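Local coordinates for protein DNA polymerase sliding clamp (Archaeoglobus fulgidus, PDB 1RWZ) that probably works as a ring-shaped homotrimeric sliding clamp, tethering DNA polymerase and other processing proteins to DNA during replication, at residues E24-H28 with P113-E119; V44-D50 with K233-A239; V91-L97 with K107-I111; F201-A205 with L223-L227. One frame throughout, in Å; residues are numbered along the deposited sequence.

How the interactions relate
Interactions 2 and 4 lie in the buried middle of the chain, each with its centre about 5 Å from that of the subunit, while 1 and 3 lie farther out, at about 17 and 25 Å. Interaction 2 is backbone pairing that joins the two domains in one sheet; interaction 4 is apolar side-chain packing without hydrogen bonds between its segments, on one face of the same sheet, its strand 221-227 being hydrogen-bonded to strand 232-238 of interaction 2. Interaction 1 also reaches this sheet, but at the surface, through charges and carbonyls of the connecting loop. Interaction 3 belongs to another sheet, next to a neighbouring subunit; its Ile111 touches Glu24 and Ile116 of interaction 1.

Interaction 1 of 4, residues E24-H28 with P113-E119; sequences EARIH and PSAIRKE
One arginine threads into a bent loop here. Residues 24-28 are extended strand; Glu24 and Arg26 direct CB toward the loop, His28 sideways, while buried Ala25 and Ile27 point away. Arg26 (m, t, t, chi4 62°) has its CA 6.1 Å from Pro113 CA. The loop begins with a 3-10 turn, 113-115, closed by Ile116 N to Pro113 O at 3.1 Å; Pro113 O also lies over the guanidinium. Ile116 (m, t) sets CD1 3.6 Å from Ala25 O, while its own O takes a weak hydrogen bond from Arg26 NH2 (2.8 Å). Next, Arg117 O receives Arg26 NH1 at 2.5 Å, nearly straight; the Arg117 side chain hydrogen-bonds to Asn43. Glu119 then splits its carboxylate: OE2 forms a salt bridge with Arg26 NH1 (3.3 Å), and OE1 accepts from His28 NE2 (2.7 Å). This docks part of the PCNA interdomain connecting loop against the N-terminal domain. Strand 24-30 sits between strands 65-70 and 33-39; His28 ND1 hydrogen-bonds to Thr66, and Glu119 touches Arg37.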
# COMPACT_ATOMS: atom_id res chain seq x y z
N GLU A 24 21.86 -18.04 5.20
CA GLU A 24 21.91 -19.34 5.86
C GLU A 24 22.35 -19.08 7.29
O GLU A 24 23.08 -18.12 7.55
CB GLU A 24 22.96 -20.26 5.22
CG GLU A 24 22.90 -20.38 3.72
CD GLU A 24 23.96 -21.33 3.21
OE1 GLU A 24 25.14 -21.18 3.60
OE2 GLU A 24 23.62 -22.24 2.42
N ALA A 25 21.94 -19.93 8.22
CA ALA A 25 22.32 -19.74 9.60
C ALA A 25 22.17 -20.99 10.45
O ALA A 25 21.36 -21.87 10.14
CB ALA A 25 21.50 -18.60 10.21
N ARG A 26 22.95 -21.06 11.52
CA ARG A 26 22.87 -22.18 12.44
C ARG A 26 21.86 -21.78 13.51
O ARG A 26 21.97 -20.69 14.08
CB ARG A 26 24.21 -22.44 13.14
CG ARG A 26 25.30 -23.07 12.28
CD ARG A 26 26.42 -23.58 13.18
NE ARG A 26 27.61 -23.98 12.44
CZ ARG A 26 28.33 -23.15 11.70
NH1 ARG A 26 27.98 -21.88 11.60
NH2 ARG A 26 29.41 -23.59 11.06
N ILE A 27 20.90 -22.65 13.77
CA ILE A 27 19.89 -22.37 14.79
C ILE A 27 20.09 -23.38 15.91
O ILE A 27 20.03 -24.59 15.68
CB ILE A 27 18.46 -22.53 14.24
CG1 ILE A 27 18.27 -21.63 13.01
CG2 ILE A 27 17.45 -22.18 15.33
CD1 ILE A 27 18.55 -20.18 13.25
N HIS A 28 20.32 -22.88 17.11
CA HIS A 28 20.54 -23.74 18.26
C HIS A 28 19.30 -23.85 19.13
O HIS A 28 18.74 -22.83 19.56
CB HIS A 28 21.68 -23.18 19.13
CG HIS A 28 22.96 -22.96 18.39
ND1 HIS A 28 23.87 -23.96 18.16
CD2 HIS A 28 23.47 -21.85 17.81
CE1 HIS A 28 24.89 -23.48 17.47
NE2 HIS A 28 24.67 -22.20 17.25
N PRO A 113 25.18 -28.14 9.22
CA PRO A 113 25.73 -27.02 10.00
C PRO A 113 27.17 -26.68 9.65
O PRO A 113 27.56 -25.51 9.62
CB PRO A 113 25.57 -27.49 11.44
CG PRO A 113 24.34 -28.32 11.38
CD PRO A 113 24.55 -29.12 10.12
N SER A 114 27.96 -27.71 9.37
CA SER A 114 29.37 -27.53 9.03
C SER A 114 29.58 -26.79 7.71
O SER A 114 30.58 -26.10 7.53
CB SER A 114 30.06 -28.90 8.96
OG SER A 114 29.91 -29.60 10.19
N ALA A 115 28.63 -26.95 6.79
CA ALA A 115 28.71 -26.30 5.49
C ALA A 115 28.45 -24.81 5.61
O ALA A 115 28.71 -24.04 4.68
CB ALA A 115 27.71 -26.94 4.53
N ILE A 116 27.93 -24.40 6.76
CA ILE A 116 27.63 -23.00 7.02
C ILE A 116 28.84 -22.31 7.63
O ILE A 116 29.62 -22.93 8.36
CB ILE A 116 26.42 -22.86 7.98
CG1 ILE A 116 25.19 -23.52 7.35
CG2 ILE A 116 26.15 -21.39 8.28
CD1 ILE A 116 23.94 -23.44 8.21
N ARG A 117 29.00 -21.02 7.33
CA ARG A 117 30.12 -20.25 7.86
C ARG A 117 30.29 -20.45 9.36
O ARG A 117 29.32 -20.37 10.11
CB ARG A 117 29.94 -18.77 7.55
CG ARG A 117 30.97 -17.89 8.24
CD ARG A 117 30.81 -16.43 7.87
NE ARG A 117 31.73 -15.59 8.64
CZ ARG A 117 31.89 -14.29 8.45
NH1 ARG A 117 31.18 -13.66 7.52
NH2 ARG A 117 32.75 -13.61 9.21
N LYS A 118 31.53 -20.69 9.77
CA LYS A 118 31.87 -20.90 11.18
C LYS A 118 31.07 -20.02 12.13
O LYS A 118 30.83 -18.84 11.86
CB LYS A 118 33.36 -20.64 11.41
CG LYS A 118 34.28 -21.73 10.90
CD LYS A 118 34.15 -23.00 11.73
CE LYS A 118 35.14 -24.07 11.29
NZ LYS A 118 35.04 -25.30 12.12
N GLU A 119 30.65 -20.61 13.25
CA GLU A 119 29.88 -19.90 14.26
C GLU A 119 30.74 -18.76 14.81
O GLU A 119 31.82 -19.00 15.35
CB GLU A 119 29.50 -20.86 15.38
CG GLU A 119 28.43 -20.35 16.32
CD GLU A 119 27.06 -20.32 15.69
OE1 GLU A 119 26.08 -20.08 16.41
OE2 GLU A 119 26.96 -20.54 14.46
O HOH W 1 27.21 -19.52 5.45
O HOH W 2 23.89 -19.41 15.51
O HOH W 3 31.89 -25.33 11.73

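Interaction 2 of 4, residues V44-D50 with K233-A239; sequences VAMVIVD and KVEYILA
Two extended strands, 45-50 and 233-238, run antiparallel, their axes 4.6 Å apart at an angle of 164°. Pair Ala45 with Leu238, Val47 with Tyr236 and Val49 with Val234 as non-hydrogen-bonded pairs, CA atoms 4.5-4.7 Å apart; Met46-Ile237, Ile48-Glu235 and Asp50-Lys233 are the hydrogen-bonded pairs. Backbone bonds come first: each of those three is doubly linked, N to O 2.8-2.9 Å (Ile48 N to Glu235 O is 2.8 Å), and Ala239 N adds a bond to Val44 O (2.9 Å). Apolar contacts follow. On one face Val47 (p) brings CG2 within 3.5 Å of Tyr236 CE2; on the other, Ile48 CD1 meets Ile237 CD1 at 3.9 Å. Polar ends look outside the pair, Glu235 to Arg222, Asp50 to His35. This seam fuses the N- and C-terminal domains into the continuous sheet of a PCNA subunit. Strands 33-39 and 221-227 flank it, while helices 8-19 and 195-201 cover the face of Ala45, Val47 and Val49; there Tyr236 stacks on Phe201 and hydrogen-bonds to Ala17 O.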
# COMPACT_ATOMS: atom_id res chain seq x y z
N VAL A 44 30.49 -6.17 8.70
CA VAL A 44 30.24 -4.84 9.23
C VAL A 44 29.18 -4.90 10.34
O VAL A 44 29.16 -4.06 11.24
CB VAL A 44 29.74 -3.89 8.12
CG1 VAL A 44 29.40 -2.53 8.68
CG2 VAL A 44 30.82 -3.76 7.04
N ALA A 45 28.33 -5.92 10.27
CA ALA A 45 27.27 -6.08 11.27
C ALA A 45 27.07 -7.53 11.69
O ALA A 45 27.33 -8.46 10.91
CB ALA A 45 25.97 -5.52 10.71
N MET A 46 26.60 -7.71 12.92
CA MET A 46 26.34 -9.03 13.46
C MET A 46 24.94 -9.00 14.08
O MET A 46 24.46 -7.95 14.49
CB MET A 46 27.37 -9.37 14.55
CG MET A 46 27.20 -10.75 15.20
SD MET A 46 28.33 -11.03 16.60
CE MET A 46 29.78 -11.64 15.77
N VAL A 47 24.29 -10.16 14.12
CA VAL A 47 22.96 -10.26 14.73
C VAL A 47 22.99 -11.43 15.71
O VAL A 47 23.57 -12.48 15.43
CB VAL A 47 21.85 -10.47 13.67
CG1 VAL A 47 22.06 -11.78 12.93
CG2 VAL A 47 20.47 -10.44 14.36
N ILE A 48 22.39 -11.23 16.88
CA ILE A 48 22.35 -12.26 17.90
C ILE A 48 20.89 -12.35 18.32
O ILE A 48 20.33 -11.38 18.82
CB ILE A 48 23.18 -11.87 19.13
CG1 ILE A 48 24.61 -11.51 18.71
CG2 ILE A 48 23.18 -13.02 20.13
CD1 ILE A 48 25.42 -10.81 19.79
N VAL A 49 20.29 -13.52 18.11
CA VAL A 49 18.89 -13.75 18.44
C VAL A 49 18.73 -14.74 19.59
O VAL A 49 19.35 -15.81 19.60
CB VAL A 49 18.10 -14.31 17.23
CG1 VAL A 49 16.67 -14.66 17.65
CG2 VAL A 49 18.08 -13.29 16.10
N ASP A 50 17.90 -14.37 20.55
CA ASP A 50 17.62 -15.23 21.69
C ASP A 50 16.13 -15.25 21.97
O ASP A 50 15.52 -14.19 22.16
CB ASP A 50 18.35 -14.75 22.95
CG ASP A 50 19.83 -15.09 22.94
OD1 ASP A 50 20.66 -14.18 22.77
OD2 ASP A 50 20.16 -16.29 23.11
N LYS A 233 14.69 -11.38 21.87
CA LYS A 233 15.76 -10.41 22.04
C LYS A 233 16.55 -10.51 20.74
O LYS A 233 17.01 -11.58 20.36
CB LYS A 233 16.66 -10.77 23.22
CG LYS A 233 17.84 -9.83 23.38
CD LYS A 233 18.53 -9.98 24.72
CE LYS A 233 17.68 -9.41 25.85
NZ LYS A 233 18.41 -9.40 27.16
N VAL A 234 16.65 -9.39 20.04
CA VAL A 234 17.38 -9.33 18.78
C VAL A 234 18.40 -8.22 18.92
O VAL A 234 18.04 -7.04 18.95
CB VAL A 234 16.45 -9.05 17.59
CG1 VAL A 234 17.26 -8.89 16.31
CG2 VAL A 234 15.45 -10.19 17.45
N GLU A 235 19.66 -8.60 19.03
CA GLU A 235 20.73 -7.63 19.17
C GLU A 235 21.52 -7.52 17.87
O GLU A 235 21.91 -8.53 17.29
CB GLU A 235 21.69 -8.03 20.29
CG GLU A 235 22.94 -7.15 20.35
CD GLU A 235 23.87 -7.49 21.50
OE1 GLU A 235 25.00 -6.95 21.53
OE2 GLU A 235 23.49 -8.29 22.38
N TYR A 236 21.71 -6.29 17.42
CA TYR A 236 22.49 -6.01 16.23
C TYR A 236 23.72 -5.26 16.72
O TYR A 236 23.62 -4.39 17.60
CB TYR A 236 21.73 -5.13 15.24
CG TYR A 236 20.70 -5.85 14.39
CD1 TYR A 236 19.34 -5.53 14.48
CD2 TYR A 236 21.10 -6.80 13.45
CE1 TYR A 236 18.40 -6.15 13.65
CE2 TYR A 236 20.17 -7.42 12.62
CZ TYR A 236 18.83 -7.09 12.72
OH TYR A 236 17.92 -7.68 11.87
N ILE A 237 24.88 -5.60 16.17
CA ILE A 237 26.12 -4.93 16.54
C ILE A 237 26.65 -4.37 15.22
O ILE A 237 26.72 -5.09 14.22
CB ILE A 237 27.14 -5.91 17.15
CG1 ILE A 237 26.55 -6.53 18.42
CG2 ILE A 237 28.44 -5.17 17.48
CD1 ILE A 237 27.41 -7.59 19.07
N LEU A 238 27.00 -3.09 15.23
CA LEU A 238 27.47 -2.43 14.02
C LEU A 238 28.84 -1.80 14.20
O LEU A 238 29.06 -1.02 15.14
CB LEU A 238 26.46 -1.35 13.61
CG LEU A 238 26.78 -0.47 12.40
CD1 LEU A 238 26.96 -1.35 11.16
CD2 LEU A 238 25.65 0.53 12.18
N ALA A 239 29.77 -2.14 13.30
CA ALA A 239 31.13 -1.60 13.35
C ALA A 239 31.09 -0.08 13.15
O ALA A 239 30.24 0.44 12.41
CB ALA A 239 31.99 -2.25 12.25

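Interaction 3 of 4, residues V91-L97 with K107-I111; sequences VEDESTL and KVALI
Start from the beta hairpin formed by strands 96-101 and 104-109, at its open end. Thr96 and Ala109 form an antiparallel non-hydrogen-bonded pair (CA atoms 4.7 Å apart); Leu97 and Val108 are the hydrogen-bonded pair beyond it, at 5.4 Å. Leu97 N donates to Val108 O and Val108 N to Leu97 O, both at 3.0 Å. One more rung carries the pairing past the strands: Leu110 N gives a short bond to Ser95 O, 2.7 Å and almost straight. Ser95 O also takes a water at 2.8 Å, and the same water donates to Leu110 O at 2.9 Å. The turn leading into the hairpin is organised by Asp93 (chi1 p). Its OD2 accepts Ser95 N at 2.7 Å, which makes an Asx turn, as well as Ser95 OG at 2.7 Å and, weakly, Thr96 N at 3.2 Å; Asp93 O receives Lys65 NZ. Leu110 (m, t) folds back over the turn, CD1 lying 3.4 Å from Glu94 O and CD2 3.7 Å from Leu97 CB. Leu97 (t, p) and Val108 (p) share the face covered by helix 71-78. Lys107 and Val108 also pair with a strand of a neighbouring subunit, so the sheet runs on across the ring interface. Backbone hydrogen bonds thus fix strand 104-109 both to its hairpin partner and to the next chain, while Leu97, Val108 and Leu110 add apolar contacts.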
# COMPACT_ATOMS: atom_id res chain seq x y z
N VAL A 91 11.54 -31.17 14.19
CA VAL A 91 12.74 -31.77 13.61
C VAL A 91 12.81 -33.15 14.24
O VAL A 91 13.17 -33.28 15.41
CB VAL A 91 14.02 -30.98 13.95
CG1 VAL A 91 15.23 -31.67 13.33
CG2 VAL A 91 13.91 -29.56 13.42
N GLU A 92 12.44 -34.16 13.46
CA GLU A 92 12.43 -35.54 13.95
C GLU A 92 13.77 -36.24 13.75
O GLU A 92 14.12 -37.13 14.52
CB GLU A 92 11.32 -36.32 13.25
CG GLU A 92 9.98 -35.63 13.28
CD GLU A 92 8.88 -36.44 12.63
OE1 GLU A 92 9.05 -36.84 11.46
OE2 GLU A 92 7.86 -36.69 13.30
N ASP A 93 14.49 -35.86 12.70
CA ASP A 93 15.79 -36.45 12.43
C ASP A 93 16.86 -35.36 12.40
O ASP A 93 17.09 -34.69 13.40
CB ASP A 93 15.78 -37.22 11.10
CG ASP A 93 15.04 -36.48 9.99
OD1 ASP A 93 13.79 -36.47 10.01
OD2 ASP A 93 15.71 -35.90 9.11
N GLU A 94 17.51 -35.19 11.25
CA GLU A 94 18.54 -34.17 11.12
C GLU A 94 18.55 -33.55 9.73
O GLU A 94 19.28 -32.59 9.48
CB GLU A 94 19.92 -34.77 11.41
CG GLU A 94 20.14 -35.19 12.85
CD GLU A 94 21.53 -35.72 13.09
OE1 GLU A 94 22.51 -34.99 12.81
OE2 GLU A 94 21.66 -36.87 13.57
N SER A 95 17.74 -34.10 8.83
CA SER A 95 17.69 -33.59 7.47
C SER A 95 16.43 -32.82 7.09
O SER A 95 16.41 -32.14 6.07
CB SER A 95 17.87 -34.75 6.48
OG SER A 95 16.81 -35.68 6.60
N THR A 96 15.39 -32.91 7.91
CA THR A 96 14.14 -32.22 7.59
C THR A 96 13.51 -31.40 8.70
O THR A 96 13.43 -31.84 9.85
CB THR A 96 13.07 -33.23 7.12
OG1 THR A 96 13.59 -34.02 6.05
CG2 THR A 96 11.82 -32.50 6.65
N LEU A 97 13.05 -30.20 8.34
CA LEU A 97 12.37 -29.30 9.27
C LEU A 97 10.93 -29.19 8.80
O LEU A 97 10.67 -28.88 7.64
CB LEU A 97 13.01 -27.91 9.25
CG LEU A 97 12.22 -26.79 9.95
CD1 LEU A 97 12.14 -27.06 11.45
CD2 LEU A 97 12.90 -25.46 9.69
N LYS A 107 7.73 -28.71 4.48
CA LYS A 107 8.89 -29.53 4.82
C LYS A 107 10.07 -28.98 4.04
O LYS A 107 9.99 -28.85 2.82
CB LYS A 107 8.68 -30.99 4.41
CG LYS A 107 7.68 -31.77 5.24
CD LYS A 107 7.63 -33.22 4.75
CE LYS A 107 6.72 -34.07 5.61
NZ LYS A 107 6.68 -35.48 5.13
N VAL A 108 11.15 -28.63 4.73
CA VAL A 108 12.31 -28.12 4.04
C VAL A 108 13.54 -28.89 4.45
O VAL A 108 13.69 -29.28 5.61
CB VAL A 108 12.54 -26.61 4.32
CG1 VAL A 108 12.80 -26.37 5.79
CG2 VAL A 108 13.71 -26.10 3.48
N ALA A 109 14.42 -29.15 3.49
CA ALA A 109 15.64 -29.88 3.77
C ALA A 109 16.57 -28.99 4.58
O ALA A 109 16.76 -27.81 4.26
CB ALA A 109 16.32 -30.29 2.46
N LEU A 110 17.14 -29.54 5.64
CA LEU A 110 18.06 -28.80 6.48
C LEU A 110 19.44 -28.79 5.82
O LEU A 110 19.71 -29.60 4.93
CB LEU A 110 18.14 -29.44 7.86
CG LEU A 110 16.87 -29.27 8.71
CD1 LEU A 110 16.99 -30.07 9.99
CD2 LEU A 110 16.66 -27.79 9.01
N ILE A 111 20.29 -27.88 6.26
CA ILE A 111 21.64 -27.75 5.72
C ILE A 111 22.62 -28.29 6.75
O ILE A 111 22.41 -28.13 7.95
CB ILE A 111 21.99 -26.28 5.44
CG1 ILE A 111 20.99 -25.67 4.46
CG2 ILE A 111 23.41 -26.17 4.89
CD1 ILE A 111 21.18 -24.19 4.26
O HOH W 4 18.88 -32.40 4.73

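Interaction 4 of 4, residues F201-A205 with L223-L227; sequences FCKVA and LVFEL
In residues 201-205, Phe201 is at phi/psi -55/-47, Val204 at -100/2 and Ala205 extended at -117/163; Ala205 N donates to Cys202 O at 3.1 Å. Facing them, 223-227 is continuous strand. The nearest CA pairs are Phe201 with Leu223 at 8.8 Å and Ala205 with Leu227 at 6.7 Å, so the two segments advance in the same sense and draw together toward their C-terminal ends. The contact is made almost wholly by side chains, apart from Val204 O against Leu227 CD1, and the two segments share no hydrogen bonds. Leu223, Phe225 and Leu227 all direct CB toward 201-205, whereas Val224 and Glu226 occupy the other face of the sheet. This is the helix-on-sheet layering of the sliding-clamp fold: the end of helix 195-201 and the residues after it cover the C-terminal domain's part of the large sheet, beside helices 8-19 and 135-146. Lys139 of the latter donates to both Cys202 O and Ala205 O. At the first contact Phe201 (chi1 m) sets CD1 3.6 Å from Leu223 CD1, and its ring stacks with Tyr236 of the adjacent strand. Phe225 (chi1 m, chi2 88°) fills the middle, with CD2 3.6 Å from Ala205 CB and CZ 4.4 Å from Cys202 SG. Leu227 (m, t) closes the row: CD1 lies 3.8 Å from Val204 CG2 and 3.6 Å from Val204 O, and CD2 lies 3.9 Å from Ala205 CB.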
# COMPACT_ATOMS: atom_id res chain seq x y z
N PHE A 201 18.30 -2.41 10.30
CA PHE A 201 18.07 -2.98 11.63
C PHE A 201 16.65 -2.68 12.12
O PHE A 201 15.95 -3.55 12.62
CB PHE A 201 19.03 -2.39 12.66
CG PHE A 201 20.49 -2.71 12.42
CD1 PHE A 201 21.48 -1.96 13.05
CD2 PHE A 201 20.87 -3.76 11.60
CE1 PHE A 201 22.83 -2.25 12.87
CE2 PHE A 201 22.23 -4.06 11.41
CZ PHE A 201 23.20 -3.31 12.05
N CYS A 202 16.25 -1.42 11.99
CA CYS A 202 14.95 -0.96 12.46
C CYS A 202 13.73 -1.52 11.74
O CYS A 202 12.60 -1.34 12.20
CB CYS A 202 14.89 0.57 12.42
SG CYS A 202 16.03 1.36 13.57
N LYS A 203 13.94 -2.21 10.62
CA LYS A 203 12.80 -2.76 9.88
C LYS A 203 12.01 -3.83 10.64
O LYS A 203 10.85 -4.08 10.31
CB LYS A 203 13.27 -3.32 8.54
CG LYS A 203 13.61 -2.22 7.54
CD LYS A 203 14.08 -2.77 6.22
CE LYS A 203 14.37 -1.64 5.25
NZ LYS A 203 14.91 -2.13 3.95
N VAL A 204 12.61 -4.44 11.65
CA VAL A 204 11.91 -5.46 12.43
C VAL A 204 11.36 -4.90 13.74
O VAL A 204 10.77 -5.64 14.54
CB VAL A 204 12.82 -6.67 12.76
CG1 VAL A 204 13.24 -7.37 11.47
CG2 VAL A 204 14.04 -6.21 13.55
N ALA A 205 11.56 -3.60 13.97
CA ALA A 205 11.10 -2.97 15.20
C ALA A 205 10.05 -1.89 14.96
O ALA A 205 9.88 -1.39 13.85
CB ALA A 205 12.29 -2.37 15.94
N LEU A 223 22.87 -2.69 19.74
CA LEU A 223 21.47 -2.28 19.71
C LEU A 223 20.65 -3.50 20.10
O LEU A 223 20.41 -4.39 19.28
CB LEU A 223 21.10 -1.81 18.30
CG LEU A 223 21.94 -0.63 17.80
CD1 LEU A 223 21.65 -0.38 16.33
CD2 LEU A 223 21.64 0.61 18.63
N VAL A 224 20.22 -3.54 21.35
CA VAL A 224 19.45 -4.67 21.84
C VAL A 224 17.96 -4.37 21.77
O VAL A 224 17.43 -3.61 22.58
CB VAL A 224 19.84 -5.02 23.29
CG1 VAL A 224 19.16 -6.31 23.72
CG2 VAL A 224 21.36 -5.16 23.39
N PHE A 225 17.30 -4.97 20.78
CA PHE A 225 15.87 -4.80 20.60
C PHE A 225 15.12 -5.94 21.29
O PHE A 225 15.55 -7.10 21.24
CB PHE A 225 15.48 -4.84 19.12
CG PHE A 225 16.01 -3.70 18.30
CD1 PHE A 225 17.27 -3.77 17.71
CD2 PHE A 225 15.23 -2.56 18.08
CE1 PHE A 225 17.74 -2.73 16.91
CE2 PHE A 225 15.69 -1.52 17.29
CZ PHE A 225 16.96 -1.61 16.70
N GLU A 226 14.01 -5.62 21.95
CA GLU A 226 13.16 -6.62 22.58
C GLU A 226 11.89 -6.50 21.76
O GLU A 226 11.20 -5.48 21.80
CB GLU A 226 12.96 -6.31 24.06
CG GLU A 226 14.28 -6.44 24.82
CD GLU A 226 14.16 -6.21 26.30
OE1 GLU A 226 13.66 -7.10 27.02
OE2 GLU A 226 14.58 -5.12 26.76
N LEU A 227 11.60 -7.54 20.99
CA LEU A 227 10.48 -7.55 20.06
C LEU A 227 9.37 -8.55 20.31
O LEU A 227 9.51 -9.48 21.09
CB LEU A 227 11.02 -7.79 18.65
CG LEU A 227 12.25 -6.97 18.24
CD1 LEU A 227 12.79 -7.47 16.89
CD2 LEU A 227 11.87 -5.51 18.16